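Local coordinates for competence protein PILN (Thermus thermophilus, PDB 4BHQ), which is a type IV pilus biogenesis protein whose periplasmic domain probably contributes to the inner-membrane platform on which pilus assembly is initiated, at residues A[71-75]-A[117-121]; A[83-89]-A[100-104]; A[130-136]-A[150-156]. The contacts are given in a common frame with arbitrary orientation. Residues are numbered along the deposited sequence.

Interaction 1. Residues A[71-75]-A[117-121]; sequences LEVAL and ALVRF
A bidentate salt bridge between Glu72 and Arg120 is the strongest link here: Arg120 NH2 donates to Glu72 OE1 at 2.5 Å and Arg120 NE to Glu72 OE2 at 3.0 Å, so the carboxylate lies at the edge of the guanidinium, near its plane. Glu72 reaches out with chi1 p and chi2 t, while Arg120 takes chi1 m, chi2 t and chi3 m. A water extends the pairing, donating to Glu72 OE2 (2.7 Å) and to Ala117 O (2.9 Å); the same Ala117 O also accepts the helical bond from Phe121 N at 3.0 Å. Glu72 has phi/psi of -78/-22, and extended geometry is established from Val73 to Leu75. Strand 73-75 and helix 117-121 approach to 9.9 Å between axes at 67°, with Glu72 and Ala117 nearest (CA-CA 6.0 Å). Next to the salt bridge, Val73 (chi1 t) sets CG2 4.2 Å from Ala117 CB and CG1 3.8 Å from Phe121 CD2. Phe121 (chi1 t) points toward the strand, and its CZ lies 4.3 Å from Leu75 CD2. This is helix-on-sheet packing in an alpha+beta domain: helix 115-124 packs across the antiparallel four-stranded sheet, reaching strand 73-82, outermost within this chain, as well as strands 102-112 and 146-156. Phe149 meets the Phe121 ring, helix 53-63 packs on Leu75, and Ile64 of the second subunit touches both Leu75 and Phe121.

Interaction 2. Residues A[83-89]-A[100-104]; sequences LSEEEAA and KRIRV
Leu83 is extended (phi/psi -93/130), Ser84 follows at -50/154, and the chain then enters a helix at Glu85, with Ala88 N bonded to Ser84 O at 3.0 Å and Ala89 N to Glu85 O at 2.8 Å. Ser84 is the N-cap: its OG, with chi1 p, accepts from Glu87 N at 3.0 Å. In the other segment, residues 100-102 are extended until Arg103 turns to -106/-38. The two nearest CA pairs are Leu83-Arg103 (5.5 Å) and Ala88-Arg101 (5.6 Å). Leu83 N donates to Arg103 O in a nearly linear hydrogen bond of 3.0 Å. Arg103 and Val104 both face Val155 of strand 146-156, which makes a classic beta bulge where strand 102-112 turns a corner. A water joins the backbones, accepting from Ile102 N at 3.0 Å and lying 2.9 Å from Ala88 O. Ala88 CB packs 3.7 Å from Arg101 CG and 3.3 Å from Ile102 O. Leu83 (chi1 -90°, chi2 p) brings CD2 4.2 Å from Ile102 CB. Ala89 CB sits over one face of the Arg101 guanidinium, 3.8 Å from Arg101 NH2, and Glu85 OE2 makes a long salt bridge of 3.9 Å to Arg103 NH1, while Tyr56 of the second subunit packs on Arg103.

Interaction 3. Residues A[130-136]-A[150-156]; sequences RFGIEFQ and SARVGVT
Residues 131-136 and 150-156 run antiparallel, their axes 4.6 Å apart at 163°. Gly132 and Gly154 form a hydrogen-bonded pair (Gly132 N to Gly154 O 3.0 Å, Gly154 N to Gly132 O 2.9 Å), as do Glu134 and Arg152 (Glu134 N to Arg152 O 2.7 Å, Arg152 N to Glu134 O 2.9 Å). The ladder continues through Thr156 N to Arg130 O and Gln136 N to Ser150 O, both 2.9 Å. Arg130 NE answers Thr156 O at 3.0 Å, its guanidinium covered on one face by Val155 CG1. Strand 150-156 spends other backbone groups on strand 102-112, Ala151 bonding Leu108, Val153 bonding Phe106 and Val155 bonding Arg103 and Val104, while Lys100 NZ donates to Phe131 O. Glu134 and Arg152 side chains form a salt bridge, though the modelled positions of their ends are less certain. Between these pairs come the non-hydrogen-bonded ones: Phe131-Val155, Ile133-Val153 and Phe135-Ala151, with CA-CA distances of 4.8, 4.4 and 4.5 Å. On the face their side chains share, Phe131 (chi1 m) places CD2 3.7 Å from Val153 CG1 and CE2 3.6 Å from Val155 CG2. Phe60 and Tyr56 of the second subunit pack on Val153 and Val155. The alternating pair types are those of antiparallel pairing, and since strands 131-141 and 146-156 follow each other directly, they form a beta hairpin of the four-stranded sheet.

All three contacts involve the same antiparallel sheet. Interaction 3 is strand pairing, ruled by a regular backbone ladder; it is partly buried, with Phe131, the valines and glycines buried and Phe135 and Gln136 exposed. Interaction 1 is mainly a buried helix-to-strand contact built from side chains, with a Glu-Arg salt bridge whose residues are more exposed than the apolar ones. Interaction 2, about 17 Å from the chain's centre to its own and partly buried, mixes one backbone bond, a water, small apolar contacts and one long salt bridge. Interactions 1 and 3 meet where Leu118 CD2 lies 4.2 Å from Phe135 CE1; interactions 2 and 3 join with Arg103 N 2.7 Å from Val155 O. All three reach the second subunit.

Interaction 1. Residues A[71-75]-A[117-121]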
ATOM      1  N   LEU A  71       6.659  -8.663   9.627  1.00 33.07           N
ATOM      2  CA  LEU A  71       5.730  -8.534   8.497  1.00 25.44           C
ATOM      3  C   LEU A  71       4.984  -9.862   8.317  1.00 25.39           C
ATOM      4  O   LEU A  71       5.451 -10.723   7.579  1.00 21.29           O
ATOM      5  CB  LEU A  71       6.540  -8.193   7.227  1.00 24.40           C
ATOM      6  CG  LEU A  71       5.755  -7.846   5.955  1.00 23.53           C
ATOM      7  CD1 LEU A  71       4.943  -6.580   6.206  1.00 20.25           C
ATOM      8  CD2 LEU A  71       6.760  -7.656   4.828  1.00 20.16           C
ATOM      9  N   GLU A  72       3.842 -10.039   8.958  1.00 21.95           N
ATOM     10  CA  GLU A  72       3.237 -11.356   8.946  1.00 25.76           C
ATOM     11  C   GLU A  72       2.520 -11.680   7.632  1.00 22.64           C
ATOM     12  O   GLU A  72       2.288 -12.842   7.338  1.00 22.71           O
ATOM     13  CB  GLU A  72       2.329 -11.591  10.191  1.00 30.74           C
ATOM     14  CG  GLU A  72       1.164 -10.603  10.351  1.00 32.57           C
ATOM     15  CD  GLU A  72       0.170 -11.054  11.452  1.00 39.66           C
ATOM     16  OE1 GLU A  72       0.608 -11.801  12.376  1.00 37.25           O
ATOM     17  OE2 GLU A  72      -1.048 -10.745  11.351  1.00 30.81           O
ATOM     18  N   VAL A  73       2.151 -10.645   6.901  1.00 21.53           N
ATOM     19  CA  VAL A  73       1.631 -10.723   5.536  1.00 21.68           C
ATOM     20  C   VAL A  73       2.422  -9.808   4.605  1.00 22.06           C
ATOM     21  O   VAL A  73       2.498  -8.566   4.802  1.00 22.18           O
ATOM     22  CB  VAL A  73       0.149 -10.371   5.467  1.00 23.79           C
ATOM     23  CG1 VAL A  73      -0.310 -10.287   4.004  1.00 21.84           C
ATOM     24  CG2 VAL A  73      -0.667 -11.463   6.206  1.00 22.38           C
ATOM     25  N   ALA A  74       3.052 -10.407   3.607  1.00 18.71           N
ATOM     26  CA  ALA A  74       3.784  -9.603   2.598  1.00 20.71           C
ATOM     27  C   ALA A  74       3.053  -9.628   1.289  1.00 23.69           C
ATOM     28  O   ALA A  74       2.675 -10.713   0.789  1.00 20.35           O
ATOM     29  CB  ALA A  74       5.194 -10.158   2.452  1.00 22.44           C
ATOM     30  N   LEU A  75       2.869  -8.458   0.671  1.00 22.23           N
ATOM     31  CA  LEU A  75       2.209  -8.446  -0.620  1.00 23.39           C
ATOM     32  C   LEU A  75       3.243  -8.577  -1.749  1.00 21.82           C
ATOM     33  O   LEU A  75       4.332  -8.036  -1.664  1.00 23.43           O
ATOM     34  CB  LEU A  75       1.293  -7.194  -0.741  1.00 21.83           C
ATOM     35  CG  LEU A  75       0.233  -7.142   0.419  1.00 24.28           C
ATOM     36  CD1 LEU A  75      -0.501  -5.837   0.421  1.00 21.43           C
ATOM     37  CD2 LEU A  75      -0.795  -8.267   0.165  1.00 24.66           C
ATOM     38  N   ALA A 117      -2.228 -15.562  10.525  1.00 22.36           N
ATOM     39  CA  ALA A 117      -1.962 -14.219   9.906  1.00 20.58           C
ATOM     40  C   ALA A 117      -2.878 -13.993   8.707  1.00 20.39           C
ATOM     41  O   ALA A 117      -3.427 -12.926   8.510  1.00 19.33           O
ATOM     42  CB  ALA A 117      -0.524 -14.195   9.453  1.00 21.49           C
ATOM     43  N   LEU A 118      -3.085 -15.061   7.919  1.00 22.19           N
ATOM     44  CA  LEU A 118      -3.987 -14.979   6.739  1.00 22.66           C
ATOM     45  C   LEU A 118      -5.435 -14.698   7.185  1.00 23.86           C
ATOM     46  O   LEU A 118      -6.129 -13.826   6.635  1.00 23.34           O
ATOM     47  CB  LEU A 118      -3.915 -16.306   5.943  1.00 23.44           C
ATOM     48  CG  LEU A 118      -4.885 -16.382   4.754  1.00 28.61           C
ATOM     49  CD1 LEU A 118      -4.688 -15.191   3.808  1.00 28.79           C
ATOM     50  CD2 LEU A 118      -4.629 -17.716   4.060  1.00 35.69           C
ATOM     51  N   VAL A 119      -5.880 -15.429   8.193  1.00 21.25           N
ATOM     52  CA  VAL A 119      -7.241 -15.197   8.719  1.00 24.31           C
ATOM     53  C   VAL A 119      -7.419 -13.776   9.271  1.00 20.43           C
ATOM     54  O   VAL A 119      -8.419 -13.119   8.987  1.00 20.84           O
ATOM     55  CB  VAL A 119      -7.582 -16.244   9.840  1.00 25.64           C
ATOM     56  CG1 VAL A 119      -8.845 -15.867  10.530  1.00 25.59           C
ATOM     57  CG2 VAL A 119      -7.698 -17.633   9.231  1.00 25.67           C
ATOM     58  N   ARG A 120      -6.452 -13.292  10.035  1.00 20.73           N
ATOM     59  CA  ARG A 120      -6.507 -11.856  10.487  1.00 24.16           C
ATOM     60  C   ARG A 120      -6.568 -10.853   9.331  1.00 20.88           C
ATOM     61  O   ARG A 120      -7.290  -9.861   9.401  1.00 22.80           O
ATOM     62  CB  ARG A 120      -5.299 -11.514  11.357  1.00 24.63           C
ATOM     63  CG  ARG A 120      -5.290 -12.250  12.722  1.00 35.84           C
ATOM     64  CD  ARG A 120      -4.201 -11.720  13.689  1.00 31.22           C
ATOM     65  NE  ARG A 120      -2.837 -12.101  13.282  1.00 34.33           N
ATOM     66  CZ  ARG A 120      -2.208 -13.186  13.759  1.00 34.24           C
ATOM     67  NH1 ARG A 120      -2.793 -13.991  14.645  1.00 32.59           N
ATOM     68  NH2 ARG A 120      -0.982 -13.488  13.376  1.00 35.45           N
ATOM     69  N   PHE A 121      -5.845 -11.143   8.245  1.00 21.80           N
ATOM     70  CA  PHE A 121      -5.826 -10.237   7.069  1.00 20.82           C
ATOM     71  C   PHE A 121      -7.189 -10.253   6.444  1.00 25.68           C
ATOM     72  O   PHE A 121      -7.786  -9.169   6.147  1.00 22.95           O
ATOM     73  CB  PHE A 121      -4.744 -10.718   6.047  1.00 22.04           C
ATOM     74  CG  PHE A 121      -4.587  -9.798   4.857  1.00 22.33           C
ATOM     75  CD1 PHE A 121      -5.428  -9.926   3.730  1.00 21.97           C
ATOM     76  CD2 PHE A 121      -3.631  -8.760   4.888  1.00 20.77           C
ATOM     77  CE1 PHE A 121      -5.278  -9.062   2.630  1.00 23.30           C
ATOM     78  CE2 PHE A 121      -3.451  -7.902   3.781  1.00 21.43           C
ATOM     79  CZ  PHE A 121      -4.281  -8.050   2.644  1.00 21.18           C
TER
HETATM   80  O   HOH W   1      -2.307 -10.265   9.007  1.00 22.32           O

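Interaction 2. Residues A[83-89]-A[100-104]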
ATOM      1  N   LEU A  83     -14.500   0.423 -11.101  1.00 33.88           N
ATOM      2  CA  LEU A  83     -15.634  -0.329 -11.694  1.00 37.34           C
ATOM      3  C   LEU A  83     -16.607   0.631 -12.399  1.00 41.26           C
ATOM      4  O   LEU A  83     -17.007   1.641 -11.829  1.00 35.14           O
ATOM      5  CB  LEU A  83     -16.382  -1.086 -10.619  1.00 37.84           C
ATOM      6  CG  LEU A  83     -15.935  -2.523 -10.294  1.00 37.94           C
ATOM      7  CD1 LEU A  83     -14.491  -2.622  -9.887  1.00 33.69           C
ATOM      8  CD2 LEU A  83     -16.855  -3.105  -9.216  1.00 44.41           C
ATOM      9  N   SER A  84     -16.959   0.310 -13.659  1.00 43.44           N
ATOM     10  CA  SER A  84     -18.181   0.874 -14.273  1.00 42.45           C
ATOM     11  C   SER A  84     -19.379   0.689 -13.350  1.00 44.26           C
ATOM     12  O   SER A  84     -19.443  -0.235 -12.484  1.00 42.37           O
ATOM     13  CB  SER A  84     -18.467   0.169 -15.601  1.00 48.98           C
ATOM     14  OG  SER A  84     -18.935  -1.143 -15.358  1.00 51.21           O
ATOM     15  N   GLU A  85     -20.344   1.572 -13.502  1.00 53.98           N
ATOM     16  CA  GLU A  85     -21.583   1.560 -12.697  1.00 57.97           C
ATOM     17  C   GLU A  85     -22.318   0.229 -12.887  1.00 48.35           C
ATOM     18  O   GLU A  85     -22.857  -0.345 -11.931  1.00 44.16           O
ATOM     19  CB  GLU A  85     -22.472   2.735 -13.118  1.00 60.18           C
ATOM     20  CG  GLU A  85     -21.761   4.090 -13.005  1.00 74.54           C
ATOM     21  CD  GLU A  85     -20.604   4.323 -14.042  1.00 79.83           C
ATOM     22  OE1 GLU A  85     -20.541   3.612 -15.089  1.00 73.15           O
ATOM     23  OE2 GLU A  85     -19.746   5.239 -13.814  1.00 79.49           O
ATOM     24  N   GLU A  86     -22.288  -0.259 -14.123  1.00 53.71           N
ATOM     25  CA  GLU A  86     -22.934  -1.517 -14.511  1.00 54.52           C
ATOM     26  C   GLU A  86     -22.302  -2.669 -13.787  1.00 52.49           C
ATOM     27  O   GLU A  86     -23.000  -3.540 -13.266  1.00 54.99           O
ATOM     28  CB  GLU A  86     -22.790  -1.760 -16.016  1.00 55.39           C
ATOM     29  CG  GLU A  86     -23.702  -0.913 -16.891  1.00 61.17           C
ATOM     30  CD  GLU A  86     -22.949  -0.203 -17.997  1.00 65.79           C
ATOM     31  OE1 GLU A  86     -21.741   0.023 -17.822  1.00 66.20           O
ATOM     32  OE2 GLU A  86     -23.561   0.169 -19.022  1.00 73.74           O
ATOM     33  N   GLU A  87     -20.967  -2.685 -13.751  1.00 50.61           N
ATOM     34  CA  GLU A  87     -20.300  -3.824 -13.135  1.00 52.88           C
ATOM     35  C   GLU A  87     -20.568  -3.799 -11.626  1.00 46.70           C
ATOM     36  O   GLU A  87     -20.898  -4.845 -11.007  1.00 44.70           O
ATOM     37  CB  GLU A  87     -18.824  -3.914 -13.505  1.00 46.43           C
ATOM     38  CG  GLU A  87     -18.150  -5.148 -12.911  1.00 49.15           C
ATOM     39  CD  GLU A  87     -16.675  -5.277 -13.324  1.00 46.07           C
ATOM     40  OE1 GLU A  87     -16.157  -4.356 -13.969  1.00 46.38           O
ATOM     41  OE2 GLU A  87     -16.040  -6.300 -13.021  1.00 44.43           O
ATOM     42  N   ALA A  88     -20.493  -2.602 -11.048  1.00 39.08           N
ATOM     43  CA  ALA A  88     -20.757  -2.484  -9.609  1.00 40.23           C
ATOM     44  C   ALA A  88     -22.165  -2.930  -9.288  1.00 40.88           C
ATOM     45  O   ALA A  88     -22.398  -3.647  -8.300  1.00 41.74           O
ATOM     46  CB  ALA A  88     -20.560  -1.031  -9.172  1.00 46.41           C
ATOM     47  N   ALA A  89     -23.131  -2.510 -10.122  1.00 49.01           N
ATOM     48  CA  ALA A  89     -24.525  -2.986  -9.968  1.00 50.55           C
ATOM     49  C   ALA A  89     -24.678  -4.537 -10.069  1.00 47.15           C
ATOM     50  O   ALA A  89     -25.255  -5.158  -9.192  1.00 52.46           O
ATOM     51  CB  ALA A  89     -25.415  -2.280 -10.971  1.00 50.38           C
ATOM     52  N   LYS A 100     -22.399  -4.822  -1.011  1.00 43.21           N
ATOM     53  CA  LYS A 100     -21.958  -3.433  -1.084  1.00 41.08           C
ATOM     54  C   LYS A 100     -21.671  -3.027  -2.536  1.00 42.91           C
ATOM     55  O   LYS A 100     -21.268  -3.867  -3.353  1.00 38.94           O
ATOM     56  CB  LYS A 100     -20.729  -3.229  -0.236  1.00 40.00           C
ATOM     57  CG  LYS A 100     -20.877  -3.764   1.156  1.00 40.54           C
ATOM     58  CD  LYS A 100     -19.610  -3.563   1.949  1.00 40.27           C
ATOM     59  CE  LYS A 100     -19.746  -4.334   3.262  1.00 48.23           C
ATOM     60  NZ  LYS A 100     -18.857  -3.797   4.321  1.00 54.14           N
ATOM     61  N   ARG A 101     -21.939  -1.773  -2.863  1.00 44.19           N
ATOM     62  CA  ARG A 101     -21.669  -1.309  -4.179  1.00 54.93           C
ATOM     63  C   ARG A 101     -20.270  -0.665  -4.177  1.00 51.16           C
ATOM     64  O   ARG A 101     -20.030   0.448  -3.686  1.00 51.00           O
ATOM     65  CB  ARG A 101     -22.760  -0.408  -4.807  1.00 57.06           C
ATOM     66  CG  ARG A 101     -22.334   0.132  -6.187  1.00 66.24           C
ATOM     67  CD  ARG A 101     -23.472   0.688  -7.080  1.00 79.70           C
ATOM     68  NE  ARG A 101     -24.671  -0.173  -7.180  1.00 74.18           N
ATOM     69  CZ  ARG A 101     -25.799   0.176  -7.802  1.00 78.74           C
ATOM     70  NH1 ARG A 101     -25.906   1.363  -8.400  1.00 75.90           N
ATOM     71  NH2 ARG A 101     -26.838  -0.655  -7.815  1.00 82.09           N
ATOM     72  N   ILE A 102     -19.381  -1.412  -4.827  1.00 42.01           N
ATOM     73  CA  ILE A 102     -17.979  -1.171  -4.843  1.00 34.03           C
ATOM     74  C   ILE A 102     -17.676  -0.156  -5.900  1.00 36.11           C
ATOM     75  O   ILE A 102     -18.256  -0.162  -6.987  1.00 38.51           O
ATOM     76  CB  ILE A 102     -17.249  -2.533  -5.060  1.00 35.62           C
ATOM     77  CG1 ILE A 102     -17.551  -3.436  -3.872  1.00 29.70           C
ATOM     78  CG2 ILE A 102     -15.756  -2.397  -5.199  1.00 33.65           C
ATOM     79  CD1 ILE A 102     -17.334  -2.722  -2.576  1.00 36.14           C
ATOM     80  N   ARG A 103     -16.706   0.695  -5.604  1.00 35.49           N
ATOM     81  CA  ARG A 103     -16.242   1.672  -6.575  1.00 33.09           C
ATOM     82  C   ARG A 103     -14.840   1.287  -7.163  1.00 34.21           C
ATOM     83  O   ARG A 103     -14.550   1.478  -8.342  1.00 27.60           O
ATOM     84  CB  ARG A 103     -16.261   3.019  -5.868  1.00 38.19           C
ATOM     85  CG  ARG A 103     -15.893   4.180  -6.766  1.00 49.41           C
ATOM     86  CD  ARG A 103     -16.949   4.366  -7.847  1.00 63.38           C
ATOM     87  NE  ARG A 103     -16.559   5.413  -8.787  1.00 73.36           N
ATOM     88  CZ  ARG A 103     -16.946   5.475 -10.050  1.00 76.04           C
ATOM     89  NH1 ARG A 103     -17.750   4.549 -10.566  1.00 89.43           N
ATOM     90  NH2 ARG A 103     -16.516   6.468 -10.801  1.00 91.20           N
ATOM     91  N   VAL A 104     -13.979   0.740  -6.305  1.00 30.20           N
ATOM     92  CA  VAL A 104     -12.658   0.329  -6.720  1.00 29.16           C
ATOM     93  C   VAL A 104     -12.344  -1.106  -6.245  1.00 23.80           C
ATOM     94  O   VAL A 104     -12.709  -1.503  -5.146  1.00 24.86           O
ATOM     95  CB  VAL A 104     -11.578   1.313  -6.184  1.00 27.91           C
ATOM     96  CG1 VAL A 104     -10.216   0.697  -6.282  1.00 27.77           C
ATOM     97  CG2 VAL A 104     -11.612   2.620  -7.035  1.00 30.06           C
TER
HETATM   98  O   HOH W   2     -20.247  -3.804  -6.414  1.00 35.51           O

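Interaction 3. Residues A[130-136]-A[150-156]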
ATOM      1  N   ARG A 130     -16.650  -0.006   4.745  1.00 36.29           N
ATOM      2  CA  ARG A 130     -16.129   0.549   3.504  1.00 36.03           C
ATOM      3  C   ARG A 130     -15.508  -0.555   2.556  1.00 28.70           C
ATOM      4  O   ARG A 130     -15.251  -0.311   1.410  1.00 29.52           O
ATOM      5  CB  ARG A 130     -15.161   1.634   3.903  1.00 42.23           C
ATOM      6  CG  ARG A 130     -14.558   2.368   2.735  1.00 51.95           C
ATOM      7  CD  ARG A 130     -15.001   3.828   2.648  1.00 48.20           C
ATOM      8  NE  ARG A 130     -14.333   4.452   1.490  1.00 55.59           N
ATOM      9  CZ  ARG A 130     -13.142   5.060   1.571  1.00 55.34           C
ATOM     10  NH1 ARG A 130     -12.537   5.137   2.762  1.00 51.48           N
ATOM     11  NH2 ARG A 130     -12.581   5.611   0.480  1.00 48.52           N
ATOM     12  N   PHE A 131     -15.281  -1.756   3.110  1.00 23.37           N
ATOM     13  CA  PHE A 131     -14.556  -2.821   2.420  1.00 25.77           C
ATOM     14  C   PHE A 131     -15.297  -4.132   2.384  1.00 26.50           C
ATOM     15  O   PHE A 131     -16.111  -4.405   3.250  1.00 24.59           O
ATOM     16  CB  PHE A 131     -13.192  -3.078   3.135  1.00 24.62           C
ATOM     17  CG  PHE A 131     -12.247  -1.912   3.038  1.00 22.06           C
ATOM     18  CD1 PHE A 131     -12.292  -0.912   3.988  1.00 23.28           C
ATOM     19  CD2 PHE A 131     -11.363  -1.801   1.969  1.00 20.18           C
ATOM     20  CE1 PHE A 131     -11.459   0.198   3.869  1.00 25.88           C
ATOM     21  CE2 PHE A 131     -10.497  -0.703   1.880  1.00 19.62           C
ATOM     22  CZ  PHE A 131     -10.576   0.304   2.841  1.00 18.91           C
ATOM     23  N   GLY A 132     -15.044  -4.912   1.322  1.00 24.68           N
ATOM     24  CA  GLY A 132     -15.428  -6.307   1.255  1.00 24.16           C
ATOM     25  C   GLY A 132     -14.187  -7.042   0.774  1.00 26.52           C
ATOM     26  O   GLY A 132     -13.251  -6.422   0.227  1.00 21.31           O
ATOM     27  N   ILE A 133     -14.167  -8.348   0.958  1.00 23.60           N
ATOM     28  CA  ILE A 133     -13.049  -9.155   0.449  1.00 22.77           C
ATOM     29  C   ILE A 133     -13.607 -10.438  -0.176  1.00 26.31           C
ATOM     30  O   ILE A 133     -14.551 -11.050   0.372  1.00 26.60           O
ATOM     31  CB  ILE A 133     -12.022  -9.415   1.560  1.00 21.02           C
ATOM     32  CG1 ILE A 133     -10.810 -10.175   0.996  1.00 21.91           C
ATOM     33  CG2 ILE A 133     -12.666 -10.150   2.750  1.00 27.20           C
ATOM     34  CD1 ILE A 133      -9.554 -10.176   1.858  1.00 23.35           C
ATOM     35  N   GLU A 134     -13.065 -10.831  -1.319  1.00 22.21           N
ATOM     36  CA  GLU A 134     -13.304 -12.186  -1.819  1.00 23.76           C
ATOM     37  C   GLU A 134     -12.021 -12.957  -1.807  1.00 24.58           C
ATOM     38  O   GLU A 134     -11.116 -12.670  -2.603  1.00 25.50           O
ATOM     39  CB  GLU A 134     -13.953 -12.160  -3.214  1.00 29.00           C
ATOM     40  CG  GLU A 134     -14.106 -13.576  -3.745  1.00 43.06           C
ATOM     41  CD  GLU A 134     -15.243 -13.735  -4.755  1.00 50.10           C
ATOM     42  OE1 GLU A 134     -15.015 -13.461  -5.959  1.00 46.03           O
ATOM     43  OE2 GLU A 134     -16.342 -14.168  -4.314  1.00 56.07           O
ATOM     44  N   PHE A 135     -11.925 -13.897  -0.862  1.00 23.27           N
ATOM     45  CA  PHE A 135     -10.768 -14.785  -0.715  1.00 22.84           C
ATOM     46  C   PHE A 135     -10.766 -15.849  -1.801  1.00 21.81           C
ATOM     47  O   PHE A 135     -11.670 -16.682  -1.821  1.00 21.19           O
ATOM     48  CB  PHE A 135     -10.830 -15.377   0.693  1.00 22.32           C
ATOM     49  CG  PHE A 135      -9.760 -16.451   0.956  1.00 25.47           C
ATOM     50  CD1 PHE A 135      -8.424 -16.171   0.775  1.00 23.04           C
ATOM     51  CD2 PHE A 135     -10.147 -17.758   1.333  1.00 24.34           C
ATOM     52  CE1 PHE A 135      -7.466 -17.122   1.045  1.00 25.98           C
ATOM     53  CE2 PHE A 135      -9.194 -18.722   1.571  1.00 27.45           C
ATOM     54  CZ  PHE A 135      -7.838 -18.396   1.431  1.00 25.25           C
ATOM     55  N   GLN A 136      -9.756 -15.848  -2.700  1.00 18.32           N
ATOM     56  CA  GLN A 136      -9.751 -16.773  -3.829  1.00 19.04           C
ATOM     57  C   GLN A 136      -9.084 -18.082  -3.446  1.00 20.64           C
ATOM     58  O   GLN A 136      -9.428 -19.137  -3.934  1.00 20.17           O
ATOM     59  CB  GLN A 136      -9.010 -16.169  -5.066  1.00 24.02           C
ATOM     60  CG  GLN A 136      -9.662 -14.848  -5.530  1.00 38.23           C
ATOM     61  CD  GLN A 136      -8.829 -14.112  -6.632  1.00 50.98           C
ATOM     62  OE1 GLN A 136      -7.599 -13.891  -6.482  1.00 52.25           O
ATOM     63  NE2 GLN A 136      -9.501 -13.728  -7.730  1.00 53.46           N
ATOM     64  N   SER A 150      -4.294 -15.531  -2.672  1.00 18.43           N
ATOM     65  CA  SER A 150      -4.867 -14.494  -3.514  1.00 18.07           C
ATOM     66  C   SER A 150      -6.229 -14.100  -3.093  1.00 20.67           C
ATOM     67  O   SER A 150      -7.033 -14.914  -2.566  1.00 19.95           O
ATOM     68  CB  SER A 150      -4.838 -14.914  -5.010  1.00 25.15           C
ATOM     69  OG  SER A 150      -5.783 -15.936  -5.236  1.00 32.84           O
ATOM     70  N   ALA A 151      -6.506 -12.814  -3.288  1.00 21.86           N
ATOM     71  CA  ALA A 151      -7.756 -12.225  -2.852  1.00 22.92           C
ATOM     72  C   ALA A 151      -8.066 -10.994  -3.679  1.00 25.42           C
ATOM     73  O   ALA A 151      -7.170 -10.341  -4.230  1.00 19.53           O
ATOM     74  CB  ALA A 151      -7.700 -11.858  -1.344  1.00 21.40           C
ATOM     75  N   ARG A 152      -9.342 -10.641  -3.718  1.00 20.07           N
ATOM     76  CA  ARG A 152      -9.787  -9.349  -4.262  1.00 22.27           C
ATOM     77  C   ARG A 152     -10.431  -8.548  -3.108  1.00 24.79           C
ATOM     78  O   ARG A 152     -11.220  -9.112  -2.368  1.00 20.94           O
ATOM     79  CB  ARG A 152     -10.792  -9.577  -5.405  1.00 22.02           C
ATOM     80  CG  ARG A 152     -10.062  -9.977  -6.702  1.00 27.21           C
ATOM     81  CD  ARG A 152     -11.065 -10.401  -7.840  1.00 38.69           C
ATOM     82  NE  ARG A 152     -11.844 -11.528  -7.318  1.00 44.84           N
ATOM     83  CZ  ARG A 152     -12.746 -12.243  -7.967  1.00 54.30           C
ATOM     84  NH1 ARG A 152     -13.061 -11.946  -9.227  1.00 57.25           N
ATOM     85  NH2 ARG A 152     -13.335 -13.267  -7.330  1.00 56.52           N
ATOM     86  N   VAL A 153     -10.054  -7.257  -2.980  1.00 19.82           N
ATOM     87  CA  VAL A 153     -10.665  -6.349  -1.992  1.00 21.64           C
ATOM     88  C   VAL A 153     -11.501  -5.269  -2.692  1.00 22.63           C
ATOM     89  O   VAL A 153     -10.992  -4.560  -3.570  1.00 22.52           O
ATOM     90  CB  VAL A 153      -9.604  -5.714  -1.045  1.00 21.51           C
ATOM     91  CG1 VAL A 153     -10.170  -4.504  -0.291  1.00 20.00           C
ATOM     92  CG2 VAL A 153      -9.131  -6.770  -0.029  1.00 21.45           C
ATOM     93  N   GLY A 154     -12.773  -5.117  -2.283  1.00 22.18           N
ATOM     94  CA  GLY A 154     -13.613  -4.086  -2.885  1.00 21.75           C
ATOM     95  C   GLY A 154     -13.728  -2.898  -1.903  1.00 23.64           C
ATOM     96  O   GLY A 154     -13.758  -3.074  -0.711  1.00 19.83           O
ATOM     97  N   VAL A 155     -13.733  -1.675  -2.458  1.00 28.39           N
ATOM     98  CA  VAL A 155     -13.855  -0.465  -1.666  1.00 23.64           C
ATOM     99  C   VAL A 155     -15.016   0.386  -2.176  1.00 24.87           C
ATOM    100  O   VAL A 155     -15.126   0.654  -3.374  1.00 27.06           O
ATOM    101  CB  VAL A 155     -12.539   0.400  -1.753  1.00 25.31           C
ATOM    102  CG1 VAL A 155     -12.564   1.463  -0.610  1.00 24.30           C
ATOM    103  CG2 VAL A 155     -11.337  -0.548  -1.586  1.00 22.63           C
ATOM    104  N   THR A 156     -15.853   0.785  -1.216  1.00 27.23           N
ATOM    105  CA  THR A 156     -17.025   1.678  -1.445  1.00 35.22           C
ATOM    106  C   THR A 156     -16.635   3.124  -1.547  1.00 39.67           C
ATOM    107  O   THR A 156     -15.572   3.534  -1.067  1.00 35.41           O
ATOM    108  CB  THR A 156     -18.044   1.659  -0.297  1.00 36.27           C
ATOM    109  OG1 THR A 156     -17.431   2.249   0.841  1.00 37.25           O
ATOM    110  CG2 THR A 156     -18.488   0.226   0.036  1.00 30.22           C
TER
HETATM  111  O   HOH W   3      -6.154 -11.669  -7.149  1.00 33.35           O